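WbmS, polysaccharide deacetylase involved in O-antigen biosynthesis (Bordetella bronchiseptica, PDB 3HFT) probably removes acetyl groups from a polysaccharide, as a zinc-binding deacetylase serving O-antigen biosynthesis. Local coordinates at residues A[22-26]-A[85-89]; A[128-132]-A[148-152]; A[181-185]-A[216-220]; A[187-191]-A[243-248]; A[210-215]-A[235-239]. All blocks are in the same frame, centred on the assembly; numbering follows the deposited sequence.

Contact 1: A[22-26]-A[85-89]; sequences ARISD and PLFEL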
# COMPACT_ATOMS: atom_id res chain seq x y z
N ALA A 22 -14.42 -8.16 -15.81
CA ALA A 22 -13.94 -9.41 -15.28
C ALA A 22 -14.02 -9.44 -13.75
O ALA A 22 -14.32 -8.43 -13.11
CB ALA A 22 -12.51 -9.65 -15.77
N ARG A 23 -13.80 -10.63 -13.20
CA ARG A 23 -13.69 -10.84 -11.77
C ARG A 23 -12.22 -10.77 -11.36
O ARG A 23 -11.33 -11.09 -12.14
CB ARG A 23 -14.22 -12.22 -11.44
CG ARG A 23 -15.66 -12.40 -11.88
CD ARG A 23 -16.05 -13.84 -11.77
NE ARG A 23 -15.26 -14.66 -12.65
CZ ARG A 23 -15.73 -15.38 -13.66
NH1 ARG A 23 -17.02 -15.43 -13.95
NH2 ARG A 23 -14.88 -16.08 -14.38
N ILE A 24 -11.95 -10.37 -10.12
CA ILE A 24 -10.55 -10.34 -9.67
C ILE A 24 -9.86 -11.70 -9.86
O ILE A 24 -8.72 -11.76 -10.32
CB ILE A 24 -10.43 -9.82 -8.18
CG1 ILE A 24 -10.90 -8.35 -8.07
CG2 ILE A 24 -9.02 -10.03 -7.61
CD1 ILE A 24 -9.91 -7.29 -8.65
N SER A 25 -10.55 -12.82 -9.57
CA SER A 25 -9.91 -14.13 -9.73
C SER A 25 -9.67 -14.54 -11.17
O SER A 25 -9.07 -15.60 -11.43
CB SER A 25 -10.74 -15.21 -9.04
OG SER A 25 -12.07 -15.15 -9.49
N ASP A 26 -10.08 -13.72 -12.13
CA ASP A 26 -9.78 -13.99 -13.54
C ASP A 26 -8.36 -13.53 -13.89
O ASP A 26 -7.85 -13.90 -14.94
CB ASP A 26 -10.78 -13.29 -14.47
CG ASP A 26 -12.19 -13.84 -14.36
OD1 ASP A 26 -12.37 -15.06 -14.21
OD2 ASP A 26 -13.14 -13.04 -14.49
N PRO A 85 -22.84 -16.90 -11.50
CA PRO A 85 -21.52 -17.32 -11.96
C PRO A 85 -20.63 -16.17 -12.43
O PRO A 85 -19.42 -16.35 -12.60
CB PRO A 85 -21.84 -18.27 -13.12
CG PRO A 85 -23.17 -17.84 -13.61
CD PRO A 85 -23.91 -17.31 -12.42
N LEU A 86 -21.22 -15.00 -12.64
CA LEU A 86 -20.44 -13.83 -13.05
C LEU A 86 -19.89 -13.07 -11.84
O LEU A 86 -19.09 -12.14 -12.00
CB LEU A 86 -21.31 -12.89 -13.89
CG LEU A 86 -21.91 -13.40 -15.20
CD1 LEU A 86 -22.59 -12.26 -15.92
CD2 LEU A 86 -20.85 -14.04 -16.06
N PHE A 87 -20.32 -13.45 -10.64
CA PHE A 87 -19.93 -12.74 -9.44
C PHE A 87 -18.96 -13.53 -8.58
O PHE A 87 -19.16 -14.70 -8.35
CB PHE A 87 -21.15 -12.40 -8.58
CG PHE A 87 -22.07 -11.36 -9.18
CD1 PHE A 87 -21.72 -10.61 -10.29
CD2 PHE A 87 -23.27 -11.06 -8.56
CE1 PHE A 87 -22.57 -9.65 -10.80
CE2 PHE A 87 -24.11 -10.09 -9.06
CZ PHE A 87 -23.76 -9.38 -10.18
N GLU A 88 -17.94 -12.87 -8.07
CA GLU A 88 -17.02 -13.50 -7.15
C GLU A 88 -17.26 -12.89 -5.77
O GLU A 88 -17.46 -11.68 -5.64
CB GLU A 88 -15.58 -13.24 -7.59
CG GLU A 88 -14.55 -13.63 -6.54
CD GLU A 88 -13.12 -13.37 -7.00
OE1 GLU A 88 -12.92 -13.00 -8.18
OE2 GLU A 88 -12.21 -13.52 -6.14
N LEU A 89 -17.28 -13.74 -4.75
CA LEU A 89 -17.42 -13.28 -3.37
C LEU A 89 -16.03 -13.34 -2.73
O LEU A 89 -15.37 -14.38 -2.76
CB LEU A 89 -18.40 -14.17 -2.60
CG LEU A 89 -18.71 -13.78 -1.14
CD1 LEU A 89 -19.35 -12.38 -1.04
CD2 LEU A 89 -19.57 -14.84 -0.42
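A short 3-10 turn, 24-26, is fastened to the edge of the central parallel sheet of the deacetylase fold, where strand 87-91 is outermost. The buried carboxylate of E88 is the anchor. Its OE1 accepts two hydrogen bonds from S25: the backbone N of S25 at 2.8 Å and OG of S25 at 2.7 Å. Its other oxygen, OE2, is bonded to S123 OG, so both oxygens of this buried acid have partners. The N of I24 also lies near OE1, but at a poor angle; its hydrogen bond goes to T68 OG1 on the neighbouring strand. R23 is held within its own turn. Its NH2 forms a salt bridge with D26 OD1 at 2.7 Å, and D26 OD2 accepts the backbone N of R23 at 2.8 Å. The aliphatic part of R23 then lies along the backbone of 86-88. Its CG comes within 3.4 Å of L86 O, and its CB lies 3.6 Å from E88 OE1.

Contact 2: A[128-132]-A[148-152]; sequences SLVQA and CNILV. With EDO (1,2-ethanediol), chain F.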
# COMPACT_ATOMS: atom_id res chain seq x y z
N SER A 128 -10.82 -0.03 5.34
CA SER A 128 -9.86 1.07 5.56
C SER A 128 -8.43 0.77 5.07
O SER A 128 -7.48 1.45 5.46
CB SER A 128 -9.86 1.52 7.02
OG SER A 128 -11.15 2.06 7.30
N LEU A 129 -8.31 -0.24 4.22
CA LEU A 129 -7.05 -0.59 3.58
C LEU A 129 -5.97 -0.87 4.60
O LEU A 129 -4.79 -0.53 4.41
CB LEU A 129 -6.65 0.52 2.58
CG LEU A 129 -7.69 0.80 1.47
CD1 LEU A 129 -7.15 1.80 0.43
CD2 LEU A 129 -8.14 -0.49 0.77
N VAL A 130 -6.38 -1.49 5.70
CA VAL A 130 -5.43 -1.89 6.72
C VAL A 130 -4.59 -3.05 6.17
O VAL A 130 -5.11 -4.10 5.77
CB VAL A 130 -6.11 -2.32 8.06
CG1 VAL A 130 -5.00 -2.72 9.08
CG2 VAL A 130 -7.04 -1.24 8.65
N GLN A 131 -3.27 -2.87 6.16
CA GLN A 131 -2.37 -3.88 5.59
C GLN A 131 -1.01 -3.77 6.27
O GLN A 131 -0.72 -2.76 6.93
CB GLN A 131 -2.25 -3.67 4.08
CG GLN A 131 -1.79 -2.27 3.71
CD GLN A 131 -2.11 -1.90 2.28
OE1 GLN A 131 -1.41 -2.31 1.35
NE2 GLN A 131 -3.19 -1.11 2.09
N ALA A 132 -0.23 -4.85 6.15
CA ALA A 132 1.08 -4.96 6.74
C ALA A 132 1.68 -6.24 6.15
O ALA A 132 0.96 -7.13 5.69
CB ALA A 132 0.97 -5.13 8.31
N CYS A 148 -6.15 -6.80 -2.71
CA CYS A 148 -6.71 -5.64 -3.40
C CYS A 148 -6.61 -4.38 -2.55
O CYS A 148 -7.45 -3.51 -2.65
CB CYS A 148 -8.17 -5.91 -3.77
SG CYS A 148 -8.28 -7.32 -4.93
N ASN A 149 -5.53 -4.27 -1.78
CA ASN A 149 -5.37 -3.18 -0.79
C ASN A 149 -4.56 -1.93 -1.21
O ASN A 149 -4.54 -0.96 -0.48
CB ASN A 149 -4.72 -3.76 0.47
CG ASN A 149 -5.75 -4.47 1.35
OD1 ASN A 149 -6.76 -3.89 1.66
ND2 ASN A 149 -5.46 -5.68 1.78
N ILE A 150 -3.91 -1.98 -2.37
CA ILE A 150 -3.12 -0.83 -2.88
C ILE A 150 -3.98 0.04 -3.80
O ILE A 150 -4.47 -0.44 -4.84
CB ILE A 150 -1.89 -1.28 -3.71
CG1 ILE A 150 -0.88 -2.08 -2.86
CG2 ILE A 150 -1.14 -0.04 -4.32
CD1 ILE A 150 -0.15 -1.28 -1.89
N LEU A 151 -4.14 1.30 -3.42
CA LEU A 151 -4.87 2.25 -4.23
C LEU A 151 -3.87 3.23 -4.81
O LEU A 151 -3.27 4.00 -4.11
CB LEU A 151 -5.92 2.98 -3.40
CG LEU A 151 -7.02 3.78 -4.12
CD1 LEU A 151 -8.08 4.26 -3.08
CD2 LEU A 151 -6.55 4.98 -4.96
N VAL A 152 -3.68 3.17 -6.14
CA VAL A 152 -2.88 4.16 -6.83
C VAL A 152 -3.84 4.95 -7.71
O VAL A 152 -4.41 4.42 -8.65
CB VAL A 152 -1.79 3.49 -7.72
CG1 VAL A 152 -1.01 4.58 -8.45
CG2 VAL A 152 -0.86 2.58 -6.86
C1 EDO F . -11.84 0.76 2.08
O1 EDO F . -12.40 0.89 3.41
C2 EDO F . -12.96 1.02 1.07
O2 EDO F . -14.19 0.34 1.44
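One side-chain amide ties two irregular loops together. NE2 of Q131 donates to L129 O in its own loop at 2.9 Å and to N149 O in the other loop, also at 2.9 Å. Both loops follow strands of the small mixed sheet of this polysaccharide deacetylase: strand 123-124 precedes the first loop, and strand 146-147 precedes the second. The other end of the Q131 amide is occupied too, since OE1 accepts from R172. N149 points toward the first loop, but its amide bonds to D147 and to the backbone N of S126. Its OD1 thus links the second loop to the chain just before S128. S128 and L129 both have positive phi, so the backbone bends sharply here, close to the metal: the L129 side chain is about 7 Å from the zinc ion. The N of S128 donates to O1 of a bound 1,2-ethanediol at 2.7 Å. The same loops meet the second subunit, where Q131 packs on Q131 and I150 on I150 of that chain. Within this chain, L129 covers the second loop with its two methyls: CD2 lies 3.8 Å from N149 OD1, and CD1 4.2 Å from L151 CB.

Contact 3: A[181-185]-A[216-220]; sequences VACLY and TESLR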
# COMPACT_ATOMS: atom_id res chain seq x y z
N VAL A 181 -13.45 8.16 -2.37
CA VAL A 181 -12.17 8.82 -2.70
C VAL A 181 -12.33 9.88 -3.80
O VAL A 181 -11.66 10.93 -3.78
CB VAL A 181 -11.08 7.77 -3.04
CG1 VAL A 181 -9.80 8.43 -3.50
CG2 VAL A 181 -10.81 6.92 -1.80
N ALA A 182 -13.25 9.64 -4.73
CA ALA A 182 -13.53 10.59 -5.78
C ALA A 182 -14.07 11.86 -5.14
O ALA A 182 -13.73 12.98 -5.56
CB ALA A 182 -14.52 10.01 -6.77
N CYS A 183 -14.93 11.70 -4.15
CA CYS A 183 -15.42 12.88 -3.42
C CYS A 183 -14.24 13.62 -2.75
O CYS A 183 -14.10 14.82 -2.88
CB CYS A 183 -16.45 12.50 -2.37
SG CYS A 183 -17.95 11.71 -3.05
N LEU A 184 -13.38 12.90 -2.06
CA LEU A 184 -12.27 13.55 -1.35
C LEU A 184 -11.28 14.26 -2.29
O LEU A 184 -10.76 15.31 -1.96
CB LEU A 184 -11.52 12.54 -0.50
CG LEU A 184 -12.33 11.95 0.65
CD1 LEU A 184 -11.73 10.61 1.09
CD2 LEU A 184 -12.44 12.93 1.78
N TYR A 185 -11.01 13.69 -3.46
CA TYR A 185 -10.13 14.31 -4.44
C TYR A 185 -10.86 15.29 -5.41
O TYR A 185 -10.22 15.91 -6.25
CB TYR A 185 -9.49 13.23 -5.29
CG TYR A 185 -8.29 12.51 -4.71
CD1 TYR A 185 -7.12 13.21 -4.36
CD2 TYR A 185 -8.25 11.11 -4.67
CE1 TYR A 185 -5.99 12.51 -3.91
CE2 TYR A 185 -7.12 10.42 -4.22
CZ TYR A 185 -5.99 11.14 -3.86
OH TYR A 185 -4.87 10.45 -3.44
N THR A 216 -24.22 9.29 -4.29
CA THR A 216 -23.39 10.24 -3.58
C THR A 216 -22.43 11.03 -4.49
O THR A 216 -21.65 10.45 -5.24
CB THR A 216 -22.52 9.55 -2.53
OG1 THR A 216 -23.36 8.80 -1.65
CG2 THR A 216 -21.66 10.55 -1.74
N GLU A 217 -22.52 12.35 -4.36
CA GLU A 217 -21.58 13.28 -4.98
C GLU A 217 -20.75 14.07 -3.94
O GLU A 217 -19.81 14.74 -4.30
CB GLU A 217 -22.35 14.27 -5.86
CG GLU A 217 -22.98 15.46 -5.14
CD GLU A 217 -24.19 15.17 -4.21
OE1 GLU A 217 -24.31 14.12 -3.53
OE2 GLU A 217 -25.02 16.06 -4.11
N SER A 218 -21.16 14.03 -2.67
CA SER A 218 -20.45 14.69 -1.58
C SER A 218 -20.64 13.84 -0.34
O SER A 218 -21.73 13.34 -0.08
CB SER A 218 -20.99 16.09 -1.31
OG SER A 218 -20.56 16.59 -0.04
N LEU A 219 -19.57 13.67 0.43
CA LEU A 219 -19.64 12.91 1.65
C LEU A 219 -20.49 13.59 2.71
O LEU A 219 -20.90 12.96 3.69
CB LEU A 219 -18.26 12.59 2.18
CG LEU A 219 -17.46 11.67 1.25
CD1 LEU A 219 -16.05 11.41 1.77
CD2 LEU A 219 -18.22 10.36 1.02
N ARG A 220 -20.79 14.88 2.53
CA ARG A 220 -21.65 15.55 3.45
C ARG A 220 -23.08 15.01 3.34
O ARG A 220 -23.79 14.96 4.32
CB ARG A 220 -21.60 17.07 3.19
CG ARG A 220 -22.26 17.93 4.27
CD ARG A 220 -21.71 17.65 5.67
NE ARG A 220 -22.48 18.35 6.69
CZ ARG A 220 -22.30 19.62 7.04
NH1 ARG A 220 -21.35 20.37 6.48
NH2 ARG A 220 -23.07 20.15 7.97
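This is a small apolar surface contact between two helices of the polysaccharide deacetylase fold. The end of helix 179-185 meets the start of helix 219-224, and no hydrogen bond crosses between the segments. C183 is the centre. It points at the turn leading into the second helix, and its SG lies 3.8 Å from E217 C and 4.1 Å from T216 CG2. S218 is the N-cap residue, and its CA-to-CB bond points away from helix 179-185. The polar groups of the turn are used elsewhere: T216 OG1 bonds to H211 ND1, T216 O accepts from S245 OG, and E217 forms a salt bridge with R221. The turn is thus tied to the helices before and after it, and adds a nonpolar contact to helix 179-185. On that helix, V181 and L184 also pack on W166 of the second subunit, so the contact borders the dimer interface. L219 closes the contact from the second helix. Its CG lies 3.8 Å from C183 CB, and its CD1 lies 3.9 Å from L184 CG.

Contact 4: A[187-191]-A[243-248]; sequences WEFDS and AGSRTF. With EDO (1,2-ethanediol), chain G.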
# COMPACT_ATOMS: atom_id res chain seq x y z
N TRP A 187 -12.82 14.44 -7.89
CA TRP A 187 -12.91 13.89 -9.23
C TRP A 187 -14.34 14.01 -9.74
O TRP A 187 -15.27 14.06 -8.95
CB TRP A 187 -12.52 12.43 -9.22
CG TRP A 187 -11.08 12.23 -8.86
CD1 TRP A 187 -10.07 13.10 -9.05
CD2 TRP A 187 -10.51 11.02 -8.37
NE1 TRP A 187 -8.86 12.53 -8.65
CE2 TRP A 187 -9.12 11.25 -8.23
CE3 TRP A 187 -11.02 9.78 -8.04
CZ2 TRP A 187 -8.26 10.28 -7.76
CZ3 TRP A 187 -10.15 8.82 -7.56
CH2 TRP A 187 -8.80 9.08 -7.42
N GLU A 188 -14.50 14.05 -11.06
CA GLU A 188 -15.81 14.28 -11.69
C GLU A 188 -16.67 13.03 -11.78
O GLU A 188 -16.16 11.94 -12.07
CB GLU A 188 -15.59 14.78 -13.11
CG GLU A 188 -14.77 16.06 -13.20
CD GLU A 188 -14.53 16.54 -14.66
OE1 GLU A 188 -15.09 15.93 -15.61
OE2 GLU A 188 -13.77 17.52 -14.83
N PHE A 189 -17.96 13.19 -11.53
CA PHE A 189 -18.94 12.12 -11.66
C PHE A 189 -19.70 12.21 -12.98
O PHE A 189 -20.36 11.24 -13.37
CB PHE A 189 -19.96 12.13 -10.51
CG PHE A 189 -19.36 11.72 -9.20
CD1 PHE A 189 -19.06 10.39 -8.95
CD2 PHE A 189 -19.06 12.66 -8.24
CE1 PHE A 189 -18.48 10.02 -7.77
CE2 PHE A 189 -18.45 12.27 -7.06
CZ PHE A 189 -18.20 10.96 -6.82
N ASP A 190 -19.55 13.34 -13.67
CA ASP A 190 -20.31 13.64 -14.90
C ASP A 190 -19.47 13.90 -16.14
O ASP A 190 -19.87 14.67 -17.01
CB ASP A 190 -21.21 14.86 -14.68
CG ASP A 190 -20.41 16.11 -14.30
OD1 ASP A 190 -19.18 16.00 -13.97
OD2 ASP A 190 -21.03 17.21 -14.30
N SER A 191 -18.32 13.28 -16.23
CA SER A 191 -17.51 13.34 -17.44
C SER A 191 -18.19 12.55 -18.57
O SER A 191 -18.91 11.59 -18.32
CB SER A 191 -16.11 12.77 -17.17
OG SER A 191 -15.30 12.90 -18.33
N ALA A 243 -25.47 14.45 -10.96
CA ALA A 243 -24.48 13.42 -11.20
C ALA A 243 -23.88 12.97 -9.87
O ALA A 243 -23.66 13.80 -8.97
CB ALA A 243 -23.38 13.95 -12.10
N GLY A 244 -23.62 11.67 -9.74
CA GLY A 244 -22.94 11.16 -8.56
C GLY A 244 -22.44 9.76 -8.84
O GLY A 244 -22.33 9.35 -10.01
N SER A 245 -22.18 9.02 -7.77
CA SER A 245 -21.63 7.66 -7.84
C SER A 245 -22.49 6.71 -8.65
O SER A 245 -21.98 5.88 -9.39
CB SER A 245 -21.42 7.08 -6.44
OG SER A 245 -20.46 7.86 -5.71
N ARG A 246 -23.81 6.82 -8.51
CA ARG A 246 -24.74 5.95 -9.22
C ARG A 246 -24.76 6.25 -10.71
O ARG A 246 -24.68 5.34 -11.54
CB ARG A 246 -26.15 6.12 -8.66
CG ARG A 246 -27.15 5.10 -9.15
CD ARG A 246 -28.54 5.49 -8.66
NE ARG A 246 -29.51 4.45 -8.91
CZ ARG A 246 -29.67 3.35 -8.17
NH1 ARG A 246 -28.92 3.11 -7.14
NH2 ARG A 246 -30.59 2.47 -8.49
N THR A 247 -24.87 7.52 -11.07
CA THR A 247 -24.92 7.87 -12.49
C THR A 247 -23.56 7.60 -13.16
O THR A 247 -23.52 7.21 -14.31
CB THR A 247 -25.39 9.30 -12.72
OG1 THR A 247 -24.48 10.20 -12.10
CG2 THR A 247 -26.82 9.51 -12.19
N PHE A 248 -22.46 7.73 -12.42
CA PHE A 248 -21.13 7.40 -12.94
C PHE A 248 -21.10 5.91 -13.29
O PHE A 248 -20.67 5.51 -14.36
CB PHE A 248 -20.10 7.76 -11.89
CG PHE A 248 -18.67 7.39 -12.21
CD1 PHE A 248 -18.14 6.18 -11.82
CD2 PHE A 248 -17.82 8.30 -12.84
CE1 PHE A 248 -16.82 5.87 -12.05
CE2 PHE A 248 -16.50 7.99 -13.06
CZ PHE A 248 -16.00 6.78 -12.67
C1 EDO G . -4.27 12.32 -6.72
O1 EDO G . -3.18 11.88 -7.51
C2 EDO G . -4.60 13.74 -7.18
O2 EDO G . -5.89 13.76 -7.80
O HOH W 1 -22.83 10.76 -14.17
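W187 opens a loop that packs on the N-terminus of helix 245-256, the C-terminal helix of this polysaccharide deacetylase. W187 itself faces elsewhere: its ring stacks on Y185, and NE1 bonds to D155, with a weak 3.3 Å bond to O2 of a bound 1,2-ethanediol. E188 approaches through its backbone, with O 4.1 Å from F248 CD2. F189 makes the largest share of the contact. Its ring lies along the helix start, with CD1 3.4 Å from G244 C and CE1 3.6 Å from S245 OG, which is hydrogen-bonded to T216 O. F248 CB sits at the ring edge, 4.1 Å from F189 CD1. F189 also touches A182 and C183, so it is wedged between helix 179-185 and the C-terminal helix. D190 adds its CB, 3.5 Å from A243 CB. G244 is the N-cap residue, and its N donates to T247 OG1 at 2.9 Å. No direct hydrogen bond joins the segments; one water bridges them, donating to F189 O at 2.6 Å and lying 2.7 Å from T247 OG1.

Contact 5: A[210-215]-A[235-239]; sequences IHVYMN and LIRWR. With EDO (1,2-ethanediol), chain D.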
# COMPACT_ATOMS: atom_id res chain seq x y z
N ILE A 210 -23.92 1.80 -0.41
CA ILE A 210 -24.53 3.00 0.17
C ILE A 210 -24.38 4.19 -0.79
O ILE A 210 -25.33 4.96 -0.97
CB ILE A 210 -24.00 3.34 1.61
CG1 ILE A 210 -24.93 4.37 2.26
CG2 ILE A 210 -22.48 3.81 1.62
CD1 ILE A 210 -26.46 3.92 2.38
N HIS A 211 -23.24 4.34 -1.42
CA HIS A 211 -23.07 5.49 -2.32
C HIS A 211 -23.77 5.29 -3.64
O HIS A 211 -24.26 6.24 -4.24
CB HIS A 211 -21.60 5.85 -2.52
CG HIS A 211 -20.92 6.26 -1.25
ND1 HIS A 211 -21.47 7.17 -0.39
CD2 HIS A 211 -19.77 5.84 -0.68
CE1 HIS A 211 -20.67 7.33 0.65
NE2 HIS A 211 -19.63 6.53 0.49
N VAL A 212 -23.84 4.05 -4.10
CA VAL A 212 -24.61 3.76 -5.33
C VAL A 212 -26.09 4.04 -5.03
O VAL A 212 -26.79 4.64 -5.82
CB VAL A 212 -24.37 2.30 -5.83
CG1 VAL A 212 -25.26 1.94 -7.03
CG2 VAL A 212 -22.85 2.12 -6.18
N TYR A 213 -26.58 3.59 -3.88
CA TYR A 213 -27.97 3.83 -3.52
C TYR A 213 -28.33 5.32 -3.44
O TYR A 213 -29.38 5.73 -3.93
CB TYR A 213 -28.31 3.16 -2.18
CG TYR A 213 -29.79 3.05 -1.96
CD1 TYR A 213 -30.52 1.97 -2.45
CD2 TYR A 213 -30.48 4.06 -1.30
CE1 TYR A 213 -31.88 1.87 -2.27
CE2 TYR A 213 -31.85 3.97 -1.15
CZ TYR A 213 -32.53 2.87 -1.63
OH TYR A 213 -33.88 2.77 -1.44
N MSE A 214 -27.49 6.12 -2.81
CA MSE A 214 -27.77 7.56 -2.63
C MSE A 214 -27.23 8.42 -3.76
O MSE A 214 -27.43 9.63 -3.76
CB MSE A 214 -27.16 8.09 -1.33
CG MSE A 214 -27.58 7.30 -0.07
SE MSE A 214 -26.91 8.19 1.53
CE MSE A 214 -27.90 9.23 1.48
N ASN A 215 -26.51 7.81 -4.71
CA ASN A 215 -25.90 8.55 -5.82
C ASN A 215 -25.02 9.65 -5.28
O ASN A 215 -25.00 10.78 -5.79
CB ASN A 215 -26.93 9.09 -6.80
CG ASN A 215 -26.31 9.70 -8.05
OD1 ASN A 215 -25.27 9.25 -8.55
ND2 ASN A 215 -26.95 10.74 -8.58
N LEU A 235 -34.72 6.49 3.07
CA LEU A 235 -33.41 6.68 2.44
C LEU A 235 -33.48 7.13 1.00
O LEU A 235 -32.65 7.93 0.55
CB LEU A 235 -32.53 5.42 2.57
CG LEU A 235 -31.06 5.60 2.15
CD1 LEU A 235 -30.38 6.75 2.93
CD2 LEU A 235 -30.23 4.28 2.26
N ILE A 236 -34.47 6.63 0.26
CA ILE A 236 -34.59 6.95 -1.16
C ILE A 236 -34.78 8.48 -1.38
O ILE A 236 -34.39 9.02 -2.44
CB ILE A 236 -35.80 6.16 -1.78
CG1 ILE A 236 -35.88 6.38 -3.30
CG2 ILE A 236 -37.11 6.54 -1.13
CD1 ILE A 236 -34.67 5.96 -4.00
N ARG A 237 -35.35 9.16 -0.38
CA ARG A 237 -35.59 10.61 -0.46
C ARG A 237 -34.25 11.39 -0.48
O ARG A 237 -34.20 12.52 -0.95
CB ARG A 237 -36.43 11.09 0.71
CG ARG A 237 -37.86 10.53 0.72
CD ARG A 237 -38.67 11.12 1.79
NE ARG A 237 -38.82 12.56 1.61
CZ ARG A 237 -39.20 13.38 2.58
NH1 ARG A 237 -39.54 12.91 3.77
NH2 ARG A 237 -39.26 14.68 2.38
N TRP A 238 -33.20 10.78 0.01
CA TRP A 238 -31.86 11.38 0.01
C TRP A 238 -31.04 11.11 -1.24
O TRP A 238 -29.91 11.59 -1.34
CB TRP A 238 -31.07 10.90 1.21
CG TRP A 238 -31.59 11.39 2.49
CD1 TRP A 238 -32.61 10.87 3.22
CD2 TRP A 238 -31.08 12.48 3.22
NE1 TRP A 238 -32.76 11.58 4.38
CE2 TRP A 238 -31.82 12.59 4.40
CE3 TRP A 238 -30.03 13.38 2.99
CZ2 TRP A 238 -31.58 13.57 5.34
CZ3 TRP A 238 -29.79 14.35 3.91
CH2 TRP A 238 -30.53 14.43 5.08
N ARG A 239 -31.60 10.40 -2.21
CA ARG A 239 -30.84 10.15 -3.46
C ARG A 239 -30.61 11.45 -4.26
O ARG A 239 -31.54 12.18 -4.60
CB ARG A 239 -31.57 9.14 -4.36
CG ARG A 239 -30.78 8.77 -5.62
CD ARG A 239 -31.47 7.66 -6.39
NE ARG A 239 -31.31 6.39 -5.69
CZ ARG A 239 -31.92 5.26 -5.99
NH1 ARG A 239 -32.77 5.18 -6.99
NH2 ARG A 239 -31.70 4.19 -5.25
C1 EDO D . -17.93 5.35 3.42
O1 EDO D . -17.64 6.29 2.38
C2 EDO D . -18.55 4.09 2.82
O2 EDO D . -18.35 2.96 3.69
O HOH W 2 -35.35 3.84 0.53
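R239 grips the end of helix 209-214 through the backbone carbonyl of Y213. Its NE donates to Y213 O at 2.7 Å, and its NH2 adds a weak bond to the same oxygen at 3.1 Å. The guanidinium also sits over the face of the Y213 ring. R239 CZ is 4.8 Å from the ring centroid and almost on its normal, which makes a cation-pi interaction. A water links the far end of the ring to the other segment: it lies 2.7 Å from Y213 OH and accepts a weak bond from I236 N at 2.9 Å. The helix ends in a Schellman motif, with N215 as the C-prime residue at positive phi. N215 ND2 bonds to the backbone of S242 and N240, tying this end to the chain that follows R239. R239 CA makes a CA-H...O contact of 3.5 Å with M214 O. Apolar contacts lie beside these bonds. L235 CD2 meets Y213 CD2 at 3.6 Å and I210 CD1 at 3.8 Å. The selenomethionine M214 reaches back with its CE, 3.8 Å from L235 CD1 and 3.6 Å from W238 CB. H211 NE2 donates to O1 of a 1,2-ethanediol at 2.8 Å; that molecule also bonds to the zinc ligand D46. The chemistry implies that one arginine both bonds to a carbonyl near the helix end and lies over the ring of the same tyrosine, joining segment 235-239 to a helix near the metal site.

Contacts 3, 4 and 5 form one cluster, with centres 10 to 13 Å apart. T216 of contact 3 joins the other two: its O is 2.9 Å from S245 OG of contact 4, and its OG1 is 2.8 Å from H211 ND1 of contact 5. Contact 5 is nested inside the loop closed by contact 4, and R246 NH1 lies 2.9 Å from V212 O. Contact 2 touches contact 3 through L151 and V181, and both meet the second subunit. Contact 1 packs on contact 2 through I24 and C148; its centre is about 27 Å from that of contact 3. The zinc, held by D46, H92 and H127, lies nearer contact 2 than the I210 side chain of contact 5, about 9 Å away.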